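PDB 5LPH: centrosomal protein of 104 kDa from Homo sapiens, which is required for ciliogenesis and for structural integrity at the ciliary tip, this piece being its TOG domain, a tubulin-binding HEAT-repeat array. Local coordinates for residues A[217-229]-A[248-260]. Numbering follows the deposited sequence.
Sequences FTIDNVMKFSVSA and MYRQHQASILEYL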
ATOM      1  N   PHE A 217      -2.076  13.637   3.853  1.00 53.95           N
ATOM      2  CA  PHE A 217      -1.731  13.757   5.270  1.00 56.67           C
ATOM      3  C   PHE A 217      -2.194  15.108   5.809  1.00 57.26           C
ATOM      4  O   PHE A 217      -2.005  16.149   5.165  1.00 55.25           O
ATOM      5  CB  PHE A 217      -0.220  13.680   5.493  1.00 56.73           C
ATOM      6  CG  PHE A 217       0.378  12.342   5.201  1.00 55.98           C
ATOM      7  CD1 PHE A 217      -0.052  11.208   5.881  1.00 55.19           C
ATOM      8  CD2 PHE A 217       1.408  12.219   4.275  1.00 55.10           C
ATOM      9  CE1 PHE A 217       0.513   9.973   5.623  1.00 56.21           C
ATOM     10  CE2 PHE A 217       1.979  10.985   4.014  1.00 55.69           C
ATOM     11  CZ  PHE A 217       1.531   9.861   4.689  1.00 55.65           C
ATOM     12  N   THR A 218      -2.760  15.077   7.013  1.00 57.96           N
ATOM     13  CA  THR A 218      -3.159  16.281   7.739  1.00 57.97           C
ATOM     14  C   THR A 218      -2.667  16.151   9.188  1.00 60.14           C
ATOM     15  O   THR A 218      -2.503  15.045   9.700  1.00 59.73           O
ATOM     16  CB  THR A 218      -4.695  16.471   7.706  1.00 56.16           C
ATOM     17  OG1 THR A 218      -5.334  15.409   8.425  1.00 53.03           O
ATOM     18  CG2 THR A 218      -5.226  16.489   6.268  1.00 55.22           C
ATOM     19  N   ILE A 219      -2.413  17.275   9.849  1.00 62.11           N
ATOM     20  CA  ILE A 219      -2.117  17.286  11.285  1.00 62.98           C
ATOM     21  C   ILE A 219      -3.176  16.431  11.998  1.00 60.75           C
ATOM     22  O   ILE A 219      -2.842  15.656  12.880  1.00 60.68           O
ATOM     23  CB  ILE A 219      -2.099  18.730  11.849  1.00 64.52           C
ATOM     24  CG1 ILE A 219      -0.871  19.514  11.341  1.00 67.22           C
ATOM     25  CG2 ILE A 219      -2.065  18.716  13.371  1.00 64.17           C
ATOM     26  CD1 ILE A 219      -1.035  21.022  11.404  1.00 69.27           C
ATOM     27  N   ASP A 220      -4.437  16.554  11.576  1.00 59.49           N
ATOM     28  CA  ASP A 220      -5.548  15.802  12.169  1.00 58.96           C
ATOM     29  C   ASP A 220      -5.374  14.276  12.106  1.00 57.78           C
ATOM     30  O   ASP A 220      -5.311  13.633  13.149  1.00 58.53           O
ATOM     31  CB  ASP A 220      -6.893  16.225  11.549  1.00 58.73           C
ATOM     32  CG  ASP A 220      -8.087  15.714  12.336  1.00 59.32           C
ATOM     33  OD1 ASP A 220      -8.205  16.050  13.527  1.00 60.21           O
ATOM     34  OD2 ASP A 220      -8.911  14.975  11.769  1.00 59.38           O
ATOM     35  N   ASN A 221      -5.271  13.703  10.906  1.00 56.28           N
ATOM     36  CA  ASN A 221      -5.153  12.227  10.773  1.00 57.56           C
ATOM     37  C   ASN A 221      -3.800  11.646  11.234  1.00 55.99           C
ATOM     38  O   ASN A 221      -3.752  10.543  11.777  1.00 60.66           O
ATOM     39  CB  ASN A 221      -5.573  11.715   9.373  1.00 56.38           C
ATOM     40  CG  ASN A 221      -4.721  12.259   8.235  1.00 57.37           C
ATOM     41  OD1 ASN A 221      -3.560  12.626   8.412  1.00 61.76           O
ATOM     42  ND2 ASN A 221      -5.307  12.313   7.048  1.00 55.57           N
ATOM     43  N   VAL A 222      -2.718  12.401  11.065  1.00 54.28           N
ATOM     44  CA  VAL A 222      -1.391  11.979  11.561  1.00 52.42           C
ATOM     45  C   VAL A 222      -1.346  11.870  13.097  1.00 53.23           C
ATOM     46  O   VAL A 222      -0.869  10.873  13.649  1.00 50.41           O
ATOM     47  CB  VAL A 222      -0.278  12.934  11.052  1.00 53.33           C
ATOM     48  CG1 VAL A 222       1.052  12.689  11.755  1.00 53.44           C
ATOM     49  CG2 VAL A 222      -0.106  12.824   9.539  1.00 52.65           C
HETATM   50  N   MSE A 223      -1.829  12.906  13.782  1.00 57.11           N
HETATM   51  CA  MSE A 223      -1.807  12.949  15.261  1.00 59.51           C
HETATM   52  C   MSE A 223      -2.785  11.973  15.851  1.00 58.74           C
HETATM   53  O   MSE A 223      -2.477  11.304  16.837  1.00 57.86           O
HETATM   54  CB  MSE A 223      -2.125  14.362  15.767  1.00 62.23           C
HETATM   55  CG  MSE A 223      -1.023  15.374  15.435  1.00 65.41           C
HETATM   56 SE   MSE A 223       0.695  14.964  16.314  1.00 71.35          SE
HETATM   57  CE  MSE A 223       0.048  14.503  18.118  1.00 65.59           C
ATOM     58  N   LYS A 224      -3.976  11.897  15.256  1.00 59.70           N
ATOM     59  CA  LYS A 224      -4.992  10.892  15.605  1.00 60.39           C
ATOM     60  C   LYS A 224      -4.380   9.486  15.589  1.00 58.31           C
ATOM     61  O   LYS A 224      -4.569   8.729  16.532  1.00 58.31           O
ATOM     62  CB  LYS A 224      -6.173  11.010  14.626  1.00 61.37           C
ATOM     63  CG  LYS A 224      -7.330  10.009  14.686  1.00 63.38           C
ATOM     64  CD  LYS A 224      -7.643   9.332  15.996  1.00 65.60           C
ATOM     65  CE  LYS A 224      -8.965   8.574  15.926  1.00 66.19           C
ATOM     66  NZ  LYS A 224      -9.066   7.527  16.980  1.00 66.88           N
ATOM     67  N   PHE A 225      -3.629   9.168  14.533  1.00 58.18           N
ATOM     68  CA  PHE A 225      -2.913   7.879  14.412  1.00 58.02           C
ATOM     69  C   PHE A 225      -1.821   7.693  15.469  1.00 55.30           C
ATOM     70  O   PHE A 225      -1.757   6.654  16.139  1.00 50.17           O
ATOM     71  CB  PHE A 225      -2.300   7.743  12.998  1.00 59.23           C
ATOM     72  CG  PHE A 225      -1.437   6.516  12.809  1.00 61.18           C
ATOM     73  CD1 PHE A 225      -2.016   5.275  12.585  1.00 62.31           C
ATOM     74  CD2 PHE A 225      -0.041   6.601  12.849  1.00 61.34           C
ATOM     75  CE1 PHE A 225      -1.226   4.143  12.415  1.00 62.46           C
ATOM     76  CE2 PHE A 225       0.751   5.473  12.680  1.00 61.69           C
ATOM     77  CZ  PHE A 225       0.158   4.242  12.460  1.00 62.55           C
ATOM     78  N   SER A 226      -0.968   8.704  15.609  1.00 55.05           N
ATOM     79  CA  SER A 226       0.183   8.612  16.516  1.00 57.25           C
ATOM     80  C   SER A 226      -0.218   8.471  17.984  1.00 58.23           C
ATOM     81  O   SER A 226       0.333   7.629  18.704  1.00 58.33           O
ATOM     82  CB  SER A 226       1.079   9.834  16.345  1.00 59.22           C
ATOM     83  OG  SER A 226       1.598   9.897  15.027  1.00 61.22           O
ATOM     84  N   VAL A 227      -1.183   9.288  18.417  1.00 61.43           N
ATOM     85  CA  VAL A 227      -1.692   9.243  19.801  1.00 63.68           C
ATOM     86  C   VAL A 227      -2.358   7.889  20.096  1.00 62.40           C
ATOM     87  O   VAL A 227      -2.200   7.347  21.186  1.00 64.25           O
ATOM     88  CB  VAL A 227      -2.646  10.437  20.111  1.00 64.39           C
ATOM     89  CG1 VAL A 227      -3.348  10.272  21.461  1.00 64.93           C
ATOM     90  CG2 VAL A 227      -1.882  11.760  20.086  1.00 62.49           C
ATOM     91  N   SER A 228      -3.098   7.351  19.129  1.00 63.28           N
ATOM     92  CA  SER A 228      -3.687   6.012  19.255  1.00 64.87           C
ATOM     93  C   SER A 228      -2.623   4.908  19.405  1.00 65.04           C
ATOM     94  O   SER A 228      -2.806   3.962  20.170  1.00 63.17           O
ATOM     95  CB  SER A 228      -4.574   5.709  18.047  1.00 65.47           C
ATOM     96  OG  SER A 228      -5.250   4.473  18.222  1.00 67.09           O
ATOM     97  N   ALA A 229      -1.514   5.050  18.679  1.00 66.81           N
ATOM     98  CA  ALA A 229      -0.392   4.102  18.743  1.00 68.70           C
ATOM     99  C   ALA A 229       0.327   4.067  20.103  1.00 71.23           C
ATOM    100  O   ALA A 229       0.953   3.050  20.441  1.00 70.02           O
ATOM    101  CB  ALA A 229       0.605   4.399  17.637  1.00 68.51           C
HETATM  102  N   MSE A 248       6.527  16.170  14.635  1.00 86.89           N
HETATM  103  CA  MSE A 248       5.391  17.041  14.298  1.00 89.48           C
HETATM  104  C   MSE A 248       5.406  18.323  15.094  1.00 89.81           C
HETATM  105  O   MSE A 248       4.916  19.349  14.614  1.00 88.86           O
HETATM  106  CB  MSE A 248       4.061  16.321  14.515  1.00 89.86           C
HETATM  107  CG  MSE A 248       3.867  15.189  13.506  1.00 91.14           C
HETATM  108 SE   MSE A 248       3.404  15.887  11.716  1.00 92.16          SE
HETATM  109  CE  MSE A 248       1.533  16.355  12.101  1.00 91.99           C
ATOM    110  N   TYR A 249       5.961  18.275  16.307  1.00 91.92           N
ATOM    111  CA  TYR A 249       6.140  19.472  17.135  1.00 92.55           C
ATOM    112  C   TYR A 249       7.221  20.411  16.581  1.00 92.11           C
ATOM    113  O   TYR A 249       7.045  21.627  16.615  1.00 91.26           O
ATOM    114  CB  TYR A 249       6.458  19.085  18.584  1.00 93.42           C
ATOM    115  CG  TYR A 249       6.404  20.251  19.545  1.00 95.96           C
ATOM    116  CD1 TYR A 249       5.189  20.846  19.878  1.00 97.27           C
ATOM    117  CD2 TYR A 249       7.568  20.770  20.113  1.00 97.40           C
ATOM    118  CE1 TYR A 249       5.136  21.926  20.750  1.00 97.40           C
ATOM    119  CE2 TYR A 249       7.520  21.847  20.987  1.00 98.43           C
ATOM    120  CZ  TYR A 249       6.301  22.422  21.303  1.00 98.18           C
ATOM    121  OH  TYR A 249       6.237  23.496  22.165  1.00 98.08           O
ATOM    122  N   ARG A 250       8.324  19.850  16.080  1.00 93.07           N
ATOM    123  CA  ARG A 250       9.376  20.639  15.407  1.00 96.36           C
ATOM    124  C   ARG A 250       8.870  21.408  14.173  1.00 95.22           C
ATOM    125  O   ARG A 250       9.340  22.512  13.899  1.00 94.60           O
ATOM    126  CB  ARG A 250      10.551  19.749  14.972  1.00 97.58           C
ATOM    127  CG  ARG A 250      11.413  19.215  16.103  1.00 99.15           C
ATOM    128  CD  ARG A 250      12.668  18.539  15.558  1.00100.49           C
ATOM    129  NE  ARG A 250      13.434  17.824  16.584  1.00101.69           N
ATOM    130  CZ  ARG A 250      13.228  16.566  16.990  1.00102.37           C
ATOM    131  NH1 ARG A 250      12.254  15.815  16.477  1.00103.02           N
ATOM    132  NH2 ARG A 250      14.010  16.048  17.935  1.00102.25           N
ATOM    133  N   GLN A 251       7.925  20.818  13.437  1.00 94.36           N
ATOM    134  CA  GLN A 251       7.389  21.414  12.209  1.00 94.70           C
ATOM    135  C   GLN A 251       6.225  22.373  12.498  1.00 95.18           C
ATOM    136  O   GLN A 251       6.253  23.527  12.075  1.00 93.78           O
ATOM    137  CB  GLN A 251       6.925  20.322  11.228  1.00 94.43           C
ATOM    138  CG  GLN A 251       8.004  19.333  10.763  1.00 93.95           C
ATOM    139  CD  GLN A 251       8.942  19.925   9.741  1.00 94.20           C
ATOM    140  OE1 GLN A 251       8.477  20.425   8.737  1.00 92.02           O
ATOM    141  NE2 GLN A 251      10.262  19.864   9.979  1.00 92.84           N
ATOM    142  N   HIS A 252       5.217  21.889  13.226  1.00 98.46           N
ATOM    143  CA  HIS A 252       3.933  22.601  13.391  1.00100.54           C
ATOM    144  C   HIS A 252       3.700  23.286  14.751  1.00100.78           C
ATOM    145  O   HIS A 252       2.749  24.065  14.890  1.00 98.45           O
ATOM    146  CB  HIS A 252       2.781  21.645  13.067  1.00100.38           C
ATOM    147  CG  HIS A 252       2.735  21.243  11.628  1.00100.54           C
ATOM    148  ND1 HIS A 252       3.048  19.971  11.197  1.00101.32           N
ATOM    149  CD2 HIS A 252       2.442  21.958  10.516  1.00100.76           C
ATOM    150  CE1 HIS A 252       2.933  19.916   9.881  1.00101.67           C
ATOM    151  NE2 HIS A 252       2.566  21.107   9.445  1.00102.37           N
ATOM    152  N   GLN A 253       4.546  22.993  15.740  1.00101.54           N
ATOM    153  CA  GLN A 253       4.598  23.740  17.011  1.00103.09           C
ATOM    154  C   GLN A 253       3.295  23.723  17.830  1.00101.08           C
ATOM    155  O   GLN A 253       3.018  22.740  18.513  1.00 99.15           O
ATOM    156  CB  GLN A 253       5.097  25.177  16.771  1.00104.86           C
ATOM    157  CG  GLN A 253       6.555  25.241  16.405  1.00105.20           C
ATOM    158  CD  GLN A 253       7.019  26.519  15.695  1.00105.24           C
ATOM    159  OE1 GLN A 253       7.995  26.494  14.931  1.00104.00           O
ATOM    160  NE2 GLN A 253       6.334  27.634  15.936  1.00106.87           N
ATOM    161  N   ALA A 254       2.493  24.787  17.735  1.00 98.14           N
ATOM    162  CA  ALA A 254       1.369  25.006  18.650  1.00 95.91           C
ATOM    163  C   ALA A 254       0.100  24.250  18.251  1.00 91.27           C
ATOM    164  O   ALA A 254      -0.665  23.826  19.118  1.00 88.40           O
ATOM    165  CB  ALA A 254       1.072  26.497  18.766  1.00 95.93           C
ATOM    166  N   SER A 255      -0.113  24.073  16.949  1.00 86.88           N
ATOM    167  CA  SER A 255      -1.355  23.480  16.434  1.00 85.28           C
ATOM    168  C   SER A 255      -1.561  21.971  16.719  1.00 82.64           C
ATOM    169  O   SER A 255      -2.660  21.456  16.489  1.00 80.58           O
ATOM    170  CB  SER A 255      -1.496  23.775  14.929  1.00 83.64           C
ATOM    171  OG  SER A 255      -0.255  23.634  14.254  1.00 82.84           O
ATOM    172  N   ILE A 256      -0.537  21.272  17.221  1.00 80.20           N
ATOM    173  CA  ILE A 256      -0.677  19.855  17.602  1.00 78.64           C
ATOM    174  C   ILE A 256      -1.090  19.624  19.065  1.00 76.51           C
ATOM    175  O   ILE A 256      -1.451  18.500  19.422  1.00 76.90           O
ATOM    176  CB  ILE A 256       0.606  19.023  17.294  1.00 79.48           C
ATOM    177  CG1 ILE A 256       1.731  19.279  18.311  1.00 79.57           C
ATOM    178  CG2 ILE A 256       1.102  19.293  15.876  1.00 78.37           C
ATOM    179  CD1 ILE A 256       2.776  18.187  18.322  1.00 79.18           C
ATOM    180  N   LEU A 257      -1.027  20.659  19.906  1.00 76.48           N
ATOM    181  CA  LEU A 257      -1.228  20.486  21.359  1.00 77.37           C
ATOM    182  C   LEU A 257      -2.654  20.097  21.757  1.00 73.95           C
ATOM    183  O   LEU A 257      -2.850  19.443  22.780  1.00 71.37           O
ATOM    184  CB  LEU A 257      -0.811  21.737  22.150  1.00 79.49           C
ATOM    185  CG  LEU A 257       0.657  21.975  22.450  1.00 81.41           C
ATOM    186  CD1 LEU A 257       1.479  21.943  21.183  1.00 79.61           C
ATOM    187  CD2 LEU A 257       0.888  23.277  23.211  1.00 85.22           C
ATOM    188  N   GLU A 258      -3.636  20.511  20.959  1.00 71.35           N
ATOM    189  CA  GLU A 258      -5.037  20.114  21.171  1.00 69.95           C
ATOM    190  C   GLU A 258      -5.260  18.586  21.091  1.00 69.00           C
ATOM    191  O   GLU A 258      -6.158  18.060  21.752  1.00 69.18           O
ATOM    192  CB  GLU A 258      -5.961  20.855  20.189  1.00 69.31           C
ATOM    193  CG  GLU A 258      -5.817  20.442  18.727  1.00 69.77           C
ATOM    194  CD  GLU A 258      -6.385  21.468  17.755  1.00 68.17           C
ATOM    195  OE1 GLU A 258      -5.988  22.644  17.813  1.00 66.50           O
ATOM    196  OE2 GLU A 258      -7.228  21.099  16.915  1.00 69.02           O
ATOM    197  N   TYR A 259      -4.421  17.887  20.317  1.00 64.64           N
ATOM    198  CA  TYR A 259      -4.509  16.422  20.152  1.00 61.40           C
ATOM    199  C   TYR A 259      -3.978  15.601  21.323  1.00 62.59           C
ATOM    200  O   TYR A 259      -4.215  14.384  21.383  1.00 63.98           O
ATOM    201  CB  TYR A 259      -3.791  15.983  18.871  1.00 57.55           C
ATOM    202  CG  TYR A 259      -4.442  16.536  17.650  1.00 52.77           C
ATOM    203  CD1 TYR A 259      -5.502  15.867  17.060  1.00 52.22           C
ATOM    204  CD2 TYR A 259      -4.028  17.749  17.096  1.00 50.24           C
ATOM    205  CE1 TYR A 259      -6.123  16.382  15.946  1.00 50.96           C
ATOM    206  CE2 TYR A 259      -4.645  18.276  15.976  1.00 48.34           C
ATOM    207  CZ  TYR A 259      -5.692  17.586  15.408  1.00 48.92           C
ATOM    208  OH  TYR A 259      -6.329  18.092  14.314  1.00 48.75           O
ATOM    209  N   LEU A 260      -3.249  16.252  22.230  1.00 65.89           N
ATOM    210  CA  LEU A 260      -2.647  15.585  23.380  1.00 67.51           C
ATOM    211  C   LEU A 260      -3.367  15.983  24.665  1.00 67.21           C
ATOM    212  O   LEU A 260      -4.147  16.935  24.670  1.00 69.44           O
ATOM    213  CB  LEU A 260      -1.173  15.984  23.483  1.00 67.30           C
ATOM    214  CG  LEU A 260      -0.261  15.455  22.370  1.00 66.75           C
ATOM    215  CD1 LEU A 260       0.875  16.424  22.083  1.00 65.37           C
ATOM    216  CD2 LEU A 260       0.271  14.074  22.727  1.00 66.84           C
TER
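Tyr259 OH donates a hydrogen bond to Asp220 OD1 at 2.9 Å. It meets the anti lone pair of the carboxylate, whose plane is turned 55° from that of the ring. Asp220 CG lies anti to the backbone N (chi1 -167°), which brings OD1 back to the ring edge although the bond from CA to CB leads away overall. The same ring lies against helix 219-229. Met223 CB sits over one face of the Tyr259 ring in a CH-pi contact, 4.1 Å from its centroid. Ile219 CG2 touches Tyr259 CE2 at 3.7 Å. A leucine in place of Tyr259 would probably leave Asp220 OD1 without this donor and take away the ring face that Met223 CB packs on. Helices 219-229 and 235-252 form a HEAT repeat of the TOG domain; 219-229 runs nearly antiparallel to the end of the second, 248-252. After the second helix ends, the chain turns at Gln253, which has positive phi, and residues 255-260 come back against the first. Ile219 reaches both parts. Ile219 CD1 lies over a face of the His252 ring, 3.9 Å from its centroid. Met248 is bent at chi2 and chi3, and its CE packs on Val222 CG1 at 3.7 Å. The selenium of Met223, a selenomethionine like Met248, touches both Met248 CB and Ile256 CB. Further along, Val227 CG2 meets Leu260 CD2 at 4.1 Å. Ile256 and Leu260 also touch Phe280 of helix 271-283, the last helix of the chain.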